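Local coordinates for AbiEi antitoxin C-terminal domain-containing protein (Mycobacterium tuberculosis, PDB 1ZEL) that is of unknown function but probably binds DNA through a winged-helix region and is related to the AbiEi family of antitoxins, at residues A[184-187]-A[188-192]; A[205-208]-A[209-212]; A[285-288]-A[289-293]. All coordinates share one frame; numbering follows the deposited sequence.

How the contacts relate
The three contacts follow one another along the chain and lie on the same side of its centre. Contact 1, on helix 183-192, is buried; contact 2, on helix 207-212, packs against it at a centre-to-centre distance of about 13 Å, with L187 CD1 4.1 Å from L210 CD2. Contact 2 in turn meets contact 3, the start of helix 288-296, where L207 CD1 comes within 3.7 Å of V288 CG1. Contacts 1 and 3 do not touch, their nearest atoms being about 6 Å apart. Contact 2 thus lies between the other two, touching both, and it also supplies D209 to the sodium site, about 10 Å from the side chain of E184 in contact 1.

Contact 1: residues A[184-187]-A[188-192]; sequences EALL and VQIAT
L186 and I190, one helical turn apart, make the side-chain packing of this contact: CD1 of L186 lies 3.8 Å from CG2 of I190, and the two branched chains cross obliquely. I190 holds CG1 between its backbone N and carbonyl carbon (chi1 67°), which lays CG1 against the carbonyls of the preceding turn, 3.3 Å from L187 O. The side chain rests on W200 and L203 of helix 200-203, a place suited to a large, shape-filling aliphatic residue. L187 serves another face, where its branch meets A234 and L237 of helix 228-240; the small A191 lets the same helix come close at A234.

This is a regular alpha-helix, 183-192, buried among other helices within the AbiEi antitoxin C-terminal family region. Its i to i+4 bonds include I190 N to L186 O at 3.0 Å and A191 N to L187 O, also 3.0 Å. Polar ends that enter the interior are matched: the carboxylate of E184 takes the backbone N of S215 and a salt bridge from R160, while the Q189 amide, carried away from the helix axis on an extended chain, accepts from G106 N and bonds S196 OG through NE2.

Packing is looser toward the C-terminal end, where T192 is partly exposed and its side chain stays clear of 184-187. A threonine hydroxyl can fold back on its own helix, and here T192 OG1 donates to V188 O at 2.8 Å, reaching that oxygen from the opposite face to T192 N.

Contact 2: residues A[205-208]-A[209-212]; sequences PHLD and DLVA. With NA (sodium ion), chain C.
L207 and L210 run alongside each other with their ends directed alike, CD2 of L207 lying 4.1 Å from CD2 of L210. They form the apolar side of the first turn of helix 207-212, a short amphipathic helix whose other side carries acidic residues and a sodium site. H206 stands at the N-cap position, and its carbonyl opens the helical pattern by accepting from L210 N at 3.1 Å, with the donor in the carbonyl plane.

The leucines suit an interface with several neighbours: L207 reaches L237 and S240 of helix 228-240, and L210 packs on P183 of helix 183-192. V211 sets its CG2 3.3 Å from L207 O, against the carbonyl of the preceding turn.

H206 turns its imidazole away from the helix. P205 CB covers one ring face, 4.0 Å above the plane and over its centre, and NE2 is hydrogen-bonded to D117 OD1, which would help fix the ring's rotation.

The two aspartates are turned differently. In D208 the first torsion (chi1 51°) folds the carboxylate back toward the chain, where OD1 accepts from D209 N at 2.7 Å; the bond is bent, 132° at the hydrogen, and the N-H comes from above the carboxylate plane. D209 instead swings CG anti to its own N (chi1 -164°), bringing a side-chain oxygen to the same ion as its main-chain carbonyl. An aspartate is short enough to chelate in this way. D213, one turn later, and R167 belong to the same sodium site, to which D209 gives two ligands, its O at 2.5 Å and its OD1 at 2.2 Å.

Contact 3: residues A[285-288]-A[289-293]; sequences DELV and VPLLR
An Asx turn at D285 leads from strand 283-285 into helix 288-296, and the carboxylate of D285 grips the incoming helix through both oxygens. OD2 accepts from V289 N at 2.8 Å in a nearly straight bond (176° at the hydrogen), met on its syn side though 28° out of the carboxylate plane. OD1 takes two further N-H groups: L287 N, at 3.0 Å from above the plane, closes the Asx turn, and V288 N, at 2.8 Å on the syn lone pair, extends it to the wider Asx motif. With CG anti to the backbone N (chi1 -180°), the carboxylate reaches forward to the N-H groups at the start of the helix, and three successive ones, of L287, V288 and V289, are tied to one side chain. OD2 is also hydrogen-bonded to the hydroxyl of Y236 on helix 228-240. So many donors, together with the positive end of the helix dipole, would be expected to stabilise the negative charge.

The strand-to-helix connection has L287 at the N-cap position, while D285, two residues earlier, supplies the capping carboxylate. P290 suits the first turn because the residue four back, E286, precedes the N-cap, and a missing N-H there costs no helical bond. Its ring CG lies 3.4 Å from E286 C. V289 crosses the aspartate at about a right angle, CG2 lying 3.3 Å from D285 OD2.

L287, still in the turn, lies alongside L291 one turn on, CD1 to CD1 3.7 Å. The L291 N to L287 O bond, 3.0 Å, joins their backbones. Both leucines rest on W200 of helix 200-203, while V288 touches L237 and S240 of helix 228-240. On the exposed side, R293 lays one face of its guanidinium over V289 CG1 and forms a salt bridge with E274.

Contact 1: residues A[184-187]-A[188-192]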
ATOM      1  N   GLU A 184      -3.402   3.472 -13.049  1.00 21.00           N
ATOM      2  CA  GLU A 184      -3.711   2.372 -13.946  1.00 20.63           C
ATOM      3  C   GLU A 184      -3.649   1.034 -13.235  1.00 20.62           C
ATOM      4  O   GLU A 184      -4.572   0.233 -13.337  1.00 19.82           O
ATOM      5  CB  GLU A 184      -2.805   2.386 -15.183  1.00 20.31           C
ATOM      6  CG  GLU A 184      -3.033   3.637 -16.032  1.00 20.84           C
ATOM      7  CD  GLU A 184      -2.003   4.720 -15.768  1.00 26.77           C
ATOM      8  OE1 GLU A 184      -1.332   4.647 -14.721  1.00 25.39           O
ATOM      9  OE2 GLU A 184      -1.864   5.637 -16.609  1.00 28.17           O
ATOM     10  N   ALA A 185      -2.588   0.806 -12.473  1.00 20.50           N
ATOM     11  CA  ALA A 185      -2.450  -0.481 -11.792  1.00 20.55           C
ATOM     12  C   ALA A 185      -3.495  -0.614 -10.693  1.00 20.99           C
ATOM     13  O   ALA A 185      -4.018  -1.704 -10.457  1.00 20.24           O
ATOM     14  CB  ALA A 185      -1.032  -0.686 -11.266  1.00 19.77           C
ATOM     15  N   LEU A 186      -3.819   0.504 -10.046  1.00 21.16           N
ATOM     16  CA  LEU A 186      -4.890   0.505  -9.062  1.00 20.65           C
ATOM     17  C   LEU A 186      -6.216   0.112  -9.706  1.00 20.31           C
ATOM     18  O   LEU A 186      -6.916  -0.769  -9.201  1.00 20.37           O
ATOM     19  CB  LEU A 186      -5.022   1.881  -8.416  1.00 20.17           C
ATOM     20  CG  LEU A 186      -6.245   2.050  -7.517  1.00 18.14           C
ATOM     21  CD1 LEU A 186      -6.215   1.127  -6.274  1.00 16.63           C
ATOM     22  CD2 LEU A 186      -6.319   3.487  -7.146  1.00 14.73           C
ATOM     23  N   LEU A 187      -6.542   0.732 -10.836  1.00 19.61           N
ATOM     24  CA  LEU A 187      -7.827   0.485 -11.464  1.00 19.72           C
ATOM     25  C   LEU A 187      -7.872  -0.979 -11.899  1.00 19.03           C
ATOM     26  O   LEU A 187      -8.889  -1.669 -11.717  1.00 20.22           O
ATOM     27  CB  LEU A 187      -8.038   1.412 -12.665  1.00 18.99           C
ATOM     28  CG  LEU A 187      -9.437   1.457 -13.285  1.00 19.12           C
ATOM     29  CD1 LEU A 187      -9.723   2.848 -13.882  1.00 16.30           C
ATOM     30  CD2 LEU A 187      -9.567   0.338 -14.367  1.00 16.51           C
ATOM     31  N   VAL A 188      -6.788  -1.461 -12.495  1.00 18.86           N
ATOM     32  CA  VAL A 188      -6.776  -2.862 -12.934  1.00 18.78           C
ATOM     33  C   VAL A 188      -6.879  -3.813 -11.737  1.00 18.54           C
ATOM     34  O   VAL A 188      -7.552  -4.839 -11.807  1.00 19.20           O
ATOM     35  CB  VAL A 188      -5.576  -3.184 -13.818  1.00 18.20           C
ATOM     36  CG1 VAL A 188      -5.522  -4.680 -14.104  1.00 17.53           C
ATOM     37  CG2 VAL A 188      -5.694  -2.375 -15.142  1.00 16.79           C
ATOM     38  N   GLN A 189      -6.248  -3.449 -10.632  1.00 17.73           N
ATOM     39  CA  GLN A 189      -6.309  -4.281  -9.436  1.00 17.93           C
ATOM     40  C   GLN A 189      -7.750  -4.439  -8.980  1.00 18.86           C
ATOM     41  O   GLN A 189      -8.229  -5.549  -8.756  1.00 19.12           O
ATOM     42  CB  GLN A 189      -5.499  -3.663  -8.293  1.00 17.26           C
ATOM     43  CG  GLN A 189      -5.563  -4.518  -7.014  1.00 14.67           C
ATOM     44  CD  GLN A 189      -5.283  -3.730  -5.765  1.00 20.60           C
ATOM     45  OE1 GLN A 189      -4.485  -2.807  -5.776  1.00 19.98           O
ATOM     46  NE2 GLN A 189      -5.929  -4.104  -4.665  1.00 21.30           N
ATOM     47  N   ILE A 190      -8.443  -3.314  -8.828  1.00 18.26           N
ATOM     48  CA  ILE A 190      -9.771  -3.372  -8.237  1.00 19.35           C
ATOM     49  C   ILE A 190     -10.826  -3.927  -9.236  1.00 19.45           C
ATOM     50  O   ILE A 190     -11.851  -4.467  -8.822  1.00 19.39           O
ATOM     51  CB  ILE A 190     -10.144  -1.991  -7.669  1.00 19.30           C
ATOM     52  CG1 ILE A 190     -10.317  -0.977  -8.792  1.00 19.58           C
ATOM     53  CG2 ILE A 190      -9.003  -1.477  -6.759  1.00 20.27           C
ATOM     54  CD1 ILE A 190     -10.814   0.395  -8.286  1.00 18.54           C
ATOM     55  N   ALA A 191     -10.574  -3.791 -10.539  1.00 18.68           N
ATOM     56  CA  ALA A 191     -11.428  -4.450 -11.552  1.00 19.32           C
ATOM     57  C   ALA A 191     -11.179  -5.967 -11.557  1.00 19.77           C
ATOM     58  O   ALA A 191     -12.122  -6.772 -11.648  1.00 19.86           O
ATOM     59  CB  ALA A 191     -11.149  -3.865 -12.950  1.00 18.76           C
ATOM     60  N   THR A 192      -9.916  -6.360 -11.456  1.00 18.92           N
ATOM     61  CA  THR A 192      -9.563  -7.784 -11.496  1.00 19.47           C
ATOM     62  C   THR A 192     -10.087  -8.515 -10.275  1.00 20.17           C
ATOM     63  O   THR A 192     -10.668  -9.625 -10.401  1.00 19.91           O
ATOM     64  CB  THR A 192      -8.030  -7.986 -11.636  1.00 19.23           C
ATOM     65  OG1 THR A 192      -7.593  -7.395 -12.857  1.00 20.71           O
ATOM     66  CG2 THR A 192      -7.647  -9.472 -11.628  1.00 22.26           C
TER

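Contact 2: residues A[205-208]-A[209-212]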
ATOM      1  N   PRO A 205     -17.235   7.872  -5.283  1.00 26.81           N
ATOM      2  CA  PRO A 205     -17.530   9.263  -5.671  1.00 27.23           C
ATOM      3  C   PRO A 205     -16.425   9.917  -6.492  1.00 27.12           C
ATOM      4  O   PRO A 205     -16.665  10.946  -7.127  1.00 27.02           O
ATOM      5  CB  PRO A 205     -17.642   9.980  -4.319  1.00 28.30           C
ATOM      6  CG  PRO A 205     -18.020   8.888  -3.365  1.00 28.44           C
ATOM      7  CD  PRO A 205     -17.130   7.763  -3.814  1.00 27.52           C
ATOM      8  N   HIS A 206     -15.230   9.328  -6.478  1.00 26.36           N
ATOM      9  CA  HIS A 206     -14.043   9.909  -7.133  1.00 25.58           C
ATOM     10  C   HIS A 206     -13.546   9.118  -8.339  1.00 24.09           C
ATOM     11  O   HIS A 206     -12.401   9.264  -8.728  1.00 23.16           O
ATOM     12  CB  HIS A 206     -12.900  10.081  -6.113  1.00 26.59           C
ATOM     13  CG  HIS A 206     -13.350  10.718  -4.833  1.00 28.91           C
ATOM     14  ND1 HIS A 206     -14.064  11.897  -4.807  1.00 39.98           N
ATOM     15  CD2 HIS A 206     -13.230  10.322  -3.547  1.00 30.41           C
ATOM     16  CE1 HIS A 206     -14.356  12.202  -3.555  1.00 39.01           C
ATOM     17  NE2 HIS A 206     -13.851  11.268  -2.770  1.00 35.27           N
ATOM     18  N   LEU A 207     -14.398   8.278  -8.925  1.00 23.06           N
ATOM     19  CA  LEU A 207     -14.028   7.560 -10.145  1.00 22.25           C
ATOM     20  C   LEU A 207     -13.695   8.494 -11.289  1.00 21.61           C
ATOM     21  O   LEU A 207     -12.821   8.183 -12.083  1.00 21.41           O
ATOM     22  CB  LEU A 207     -15.136   6.582 -10.588  1.00 22.86           C
ATOM     23  CG  LEU A 207     -15.346   5.369  -9.689  1.00 22.84           C
ATOM     24  CD1 LEU A 207     -16.442   4.520 -10.274  1.00 23.21           C
ATOM     25  CD2 LEU A 207     -14.024   4.551  -9.594  1.00 26.27           C
ATOM     26  N   ASP A 208     -14.395   9.626 -11.413  1.00 21.08           N
ATOM     27  CA  ASP A 208     -14.068  10.560 -12.510  1.00 21.10           C
ATOM     28  C   ASP A 208     -12.591  11.008 -12.418  1.00 20.72           C
ATOM     29  O   ASP A 208     -11.836  11.016 -13.426  1.00 19.58           O
ATOM     30  CB  ASP A 208     -15.004  11.776 -12.500  1.00 20.89           C
ATOM     31  CG  ASP A 208     -15.106  12.470 -11.121  1.00 24.09           C
ATOM     32  OD1 ASP A 208     -14.486  12.070 -10.098  1.00 23.57           O
ATOM     33  OD2 ASP A 208     -15.854  13.454 -11.057  1.00 24.44           O
ATOM     34  N   ASP A 209     -12.187  11.315 -11.184  1.00 19.81           N
ATOM     35  CA  ASP A 209     -10.834  11.758 -10.873  1.00 20.85           C
ATOM     36  C   ASP A 209      -9.832  10.660 -11.255  1.00 20.67           C
ATOM     37  O   ASP A 209      -8.827  10.930 -11.905  1.00 21.20           O
ATOM     38  CB  ASP A 209     -10.746  12.092  -9.375  1.00 20.40           C
ATOM     39  CG  ASP A 209      -9.514  12.928  -9.004  1.00 26.20           C
ATOM     40  OD1 ASP A 209      -8.640  13.190  -9.870  1.00 22.54           O
ATOM     41  OD2 ASP A 209      -9.439  13.346  -7.829  1.00 28.49           O
ATOM     42  N   LEU A 210     -10.109   9.422 -10.854  1.00 21.03           N
ATOM     43  CA  LEU A 210      -9.214   8.294 -11.168  1.00 19.94           C
ATOM     44  C   LEU A 210      -9.056   8.076 -12.675  1.00 20.41           C
ATOM     45  O   LEU A 210      -7.935   7.997 -13.220  1.00 19.42           O
ATOM     46  CB  LEU A 210      -9.752   7.028 -10.486  1.00 19.62           C
ATOM     47  CG  LEU A 210      -9.206   5.653 -10.896  1.00 22.02           C
ATOM     48  CD1 LEU A 210      -7.737   5.505 -10.643  1.00 20.55           C
ATOM     49  CD2 LEU A 210      -9.957   4.557 -10.147  1.00 23.78           C
ATOM     50  N   VAL A 211     -10.194   8.030 -13.351  1.00 21.75           N
ATOM     51  CA  VAL A 211     -10.265   7.691 -14.766  1.00 21.46           C
ATOM     52  C   VAL A 211      -9.547   8.734 -15.622  1.00 21.51           C
ATOM     53  O   VAL A 211      -8.850   8.381 -16.567  1.00 21.37           O
ATOM     54  CB  VAL A 211     -11.748   7.520 -15.187  1.00 21.66           C
ATOM     55  CG1 VAL A 211     -11.899   7.555 -16.706  1.00 22.21           C
ATOM     56  CG2 VAL A 211     -12.298   6.212 -14.626  1.00 21.86           C
ATOM     57  N   ALA A 212      -9.716  10.011 -15.291  1.00 20.75           N
ATOM     58  CA  ALA A 212      -8.962  11.082 -15.943  1.00 21.34           C
ATOM     59  C   ALA A 212      -7.428  10.930 -15.834  1.00 21.41           C
ATOM     60  O   ALA A 212      -6.695  11.486 -16.652  1.00 23.03           O
ATOM     61  CB  ALA A 212      -9.401  12.453 -15.399  1.00 20.86           C
TER
HETATM   62 NA    NA C 401      -7.371  13.018 -11.716  1.00 22.38          NA

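Contact 3: residues A[285-288]-A[289-293]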
ATOM      1  N   ASP A 285     -23.845  -4.762 -12.413  1.00 25.42           N
ATOM      2  CA  ASP A 285     -23.178  -3.972 -11.396  1.00 26.22           C
ATOM      3  C   ASP A 285     -23.950  -4.037 -10.078  1.00 26.66           C
ATOM      4  O   ASP A 285     -25.023  -3.465  -9.959  1.00 26.26           O
ATOM      5  CB  ASP A 285     -23.021  -2.515 -11.871  1.00 26.15           C
ATOM      6  CG  ASP A 285     -22.318  -1.620 -10.842  1.00 28.06           C
ATOM      7  OD1 ASP A 285     -21.630  -2.149  -9.951  1.00 29.73           O
ATOM      8  OD2 ASP A 285     -22.462  -0.376 -10.925  1.00 31.83           O
ATOM      9  N   GLU A 286     -23.376  -4.732  -9.095  1.00 27.34           N
ATOM     10  CA  GLU A 286     -23.966  -4.843  -7.762  1.00 28.00           C
ATOM     11  C   GLU A 286     -23.238  -3.969  -6.753  1.00 28.33           C
ATOM     12  O   GLU A 286     -23.546  -3.966  -5.549  1.00 28.93           O
ATOM     13  CB  GLU A 286     -23.954  -6.303  -7.325  1.00 27.99           C
ATOM     14  CG  GLU A 286     -24.684  -7.180  -8.309  1.00 29.82           C
ATOM     15  CD  GLU A 286     -24.690  -8.649  -7.959  1.00 36.06           C
ATOM     16  OE1 GLU A 286     -24.005  -9.062  -6.993  1.00 35.18           O
ATOM     17  OE2 GLU A 286     -25.403  -9.399  -8.662  1.00 34.34           O
ATOM     18  N   LEU A 287     -22.314  -3.167  -7.260  1.00 28.07           N
ATOM     19  CA  LEU A 287     -21.384  -2.465  -6.397  1.00 27.85           C
ATOM     20  C   LEU A 287     -21.284  -0.962  -6.626  1.00 27.85           C
ATOM     21  O   LEU A 287     -21.543  -0.196  -5.719  1.00 28.46           O
ATOM     22  CB  LEU A 287     -19.999  -3.109  -6.501  1.00 27.84           C
ATOM     23  CG  LEU A 287     -18.799  -2.462  -5.802  1.00 29.37           C
ATOM     24  CD1 LEU A 287     -18.951  -2.549  -4.304  1.00 34.18           C
ATOM     25  CD2 LEU A 287     -17.570  -3.226  -6.256  1.00 28.41           C
ATOM     26  N   VAL A 288     -20.867  -0.551  -7.814  1.00 27.81           N
ATOM     27  CA  VAL A 288     -20.512   0.838  -8.041  1.00 28.75           C
ATOM     28  C   VAL A 288     -21.754   1.736  -7.946  1.00 30.30           C
ATOM     29  O   VAL A 288     -21.846   2.568  -7.035  1.00 30.42           O
ATOM     30  CB  VAL A 288     -19.734   1.010  -9.357  1.00 28.89           C
ATOM     31  CG1 VAL A 288     -19.522   2.486  -9.694  1.00 30.62           C
ATOM     32  CG2 VAL A 288     -18.363   0.300  -9.246  1.00 27.23           C
ATOM     33  N   VAL A 289     -22.724   1.532  -8.839  1.00 31.30           N
ATOM     34  CA  VAL A 289     -23.979   2.315  -8.803  1.00 31.79           C
ATOM     35  C   VAL A 289     -24.804   2.096  -7.506  1.00 31.98           C
ATOM     36  O   VAL A 289     -25.213   3.064  -6.857  1.00 32.26           O
ATOM     37  CB  VAL A 289     -24.783   2.171 -10.128  1.00 31.98           C
ATOM     38  CG1 VAL A 289     -26.027   3.053 -10.121  1.00 34.30           C
ATOM     39  CG2 VAL A 289     -23.903   2.576 -11.294  1.00 32.55           C
ATOM     40  N   PRO A 290     -24.984   0.839  -7.074  1.00 32.74           N
ATOM     41  CA  PRO A 290     -25.635   0.621  -5.769  1.00 33.33           C
ATOM     42  C   PRO A 290     -25.017   1.356  -4.558  1.00 34.16           C
ATOM     43  O   PRO A 290     -25.768   1.826  -3.688  1.00 33.79           O
ATOM     44  CB  PRO A 290     -25.518  -0.895  -5.579  1.00 33.57           C
ATOM     45  CG  PRO A 290     -25.460  -1.417  -6.961  1.00 33.09           C
ATOM     46  CD  PRO A 290     -24.640  -0.441  -7.718  1.00 32.02           C
ATOM     47  N   LEU A 291     -23.683   1.441  -4.477  1.00 34.71           N
ATOM     48  CA  LEU A 291     -23.039   2.283  -3.462  1.00 35.25           C
ATOM     49  C   LEU A 291     -23.324   3.761  -3.666  1.00 36.07           C
ATOM     50  O   LEU A 291     -23.589   4.463  -2.696  1.00 35.59           O
ATOM     51  CB  LEU A 291     -21.519   2.102  -3.411  1.00 34.64           C
ATOM     52  CG  LEU A 291     -21.020   0.837  -2.726  1.00 36.46           C
ATOM     53  CD1 LEU A 291     -19.521   0.780  -2.814  1.00 31.72           C
ATOM     54  CD2 LEU A 291     -21.486   0.734  -1.265  1.00 38.31           C
ATOM     55  N   LEU A 292     -23.221   4.233  -4.911  1.00 36.77           N
ATOM     56  CA  LEU A 292     -23.525   5.635  -5.220  1.00 37.24           C
ATOM     57  C   LEU A 292     -24.958   5.991  -4.830  1.00 38.71           C
ATOM     58  O   LEU A 292     -25.244   7.113  -4.394  1.00 38.55           O
ATOM     59  CB  LEU A 292     -23.306   5.909  -6.701  1.00 37.23           C
ATOM     60  CG  LEU A 292     -21.838   5.943  -7.102  1.00 34.20           C
ATOM     61  CD1 LEU A 292     -21.747   6.064  -8.582  1.00 31.43           C
ATOM     62  CD2 LEU A 292     -21.153   7.135  -6.412  1.00 36.99           C
ATOM     63  N   ARG A 293     -25.853   5.014  -4.975  1.00 40.05           N
ATOM     64  CA  ARG A 293     -27.252   5.180  -4.567  1.00 41.68           C
ATOM     65  C   ARG A 293     -27.458   5.278  -3.056  1.00 42.97           C
ATOM     66  O   ARG A 293     -28.292   6.052  -2.607  1.00 43.18           O
ATOM     67  CB  ARG A 293     -28.124   4.082  -5.174  1.00 41.22           C
ATOM     68  CG  ARG A 293     -28.572   4.469  -6.546  1.00 42.00           C
ATOM     69  CD  ARG A 293     -29.154   3.348  -7.359  1.00 43.22           C
ATOM     70  NE  ARG A 293     -29.170   3.753  -8.763  1.00 44.57           N
ATOM     71  CZ  ARG A 293     -29.579   3.000  -9.778  1.00 42.94           C
ATOM     72  NH1 ARG A 293     -30.008   1.764  -9.562  1.00 42.83           N
ATOM     73  NH2 ARG A 293     -29.542   3.493 -11.014  1.00 38.27           N
TER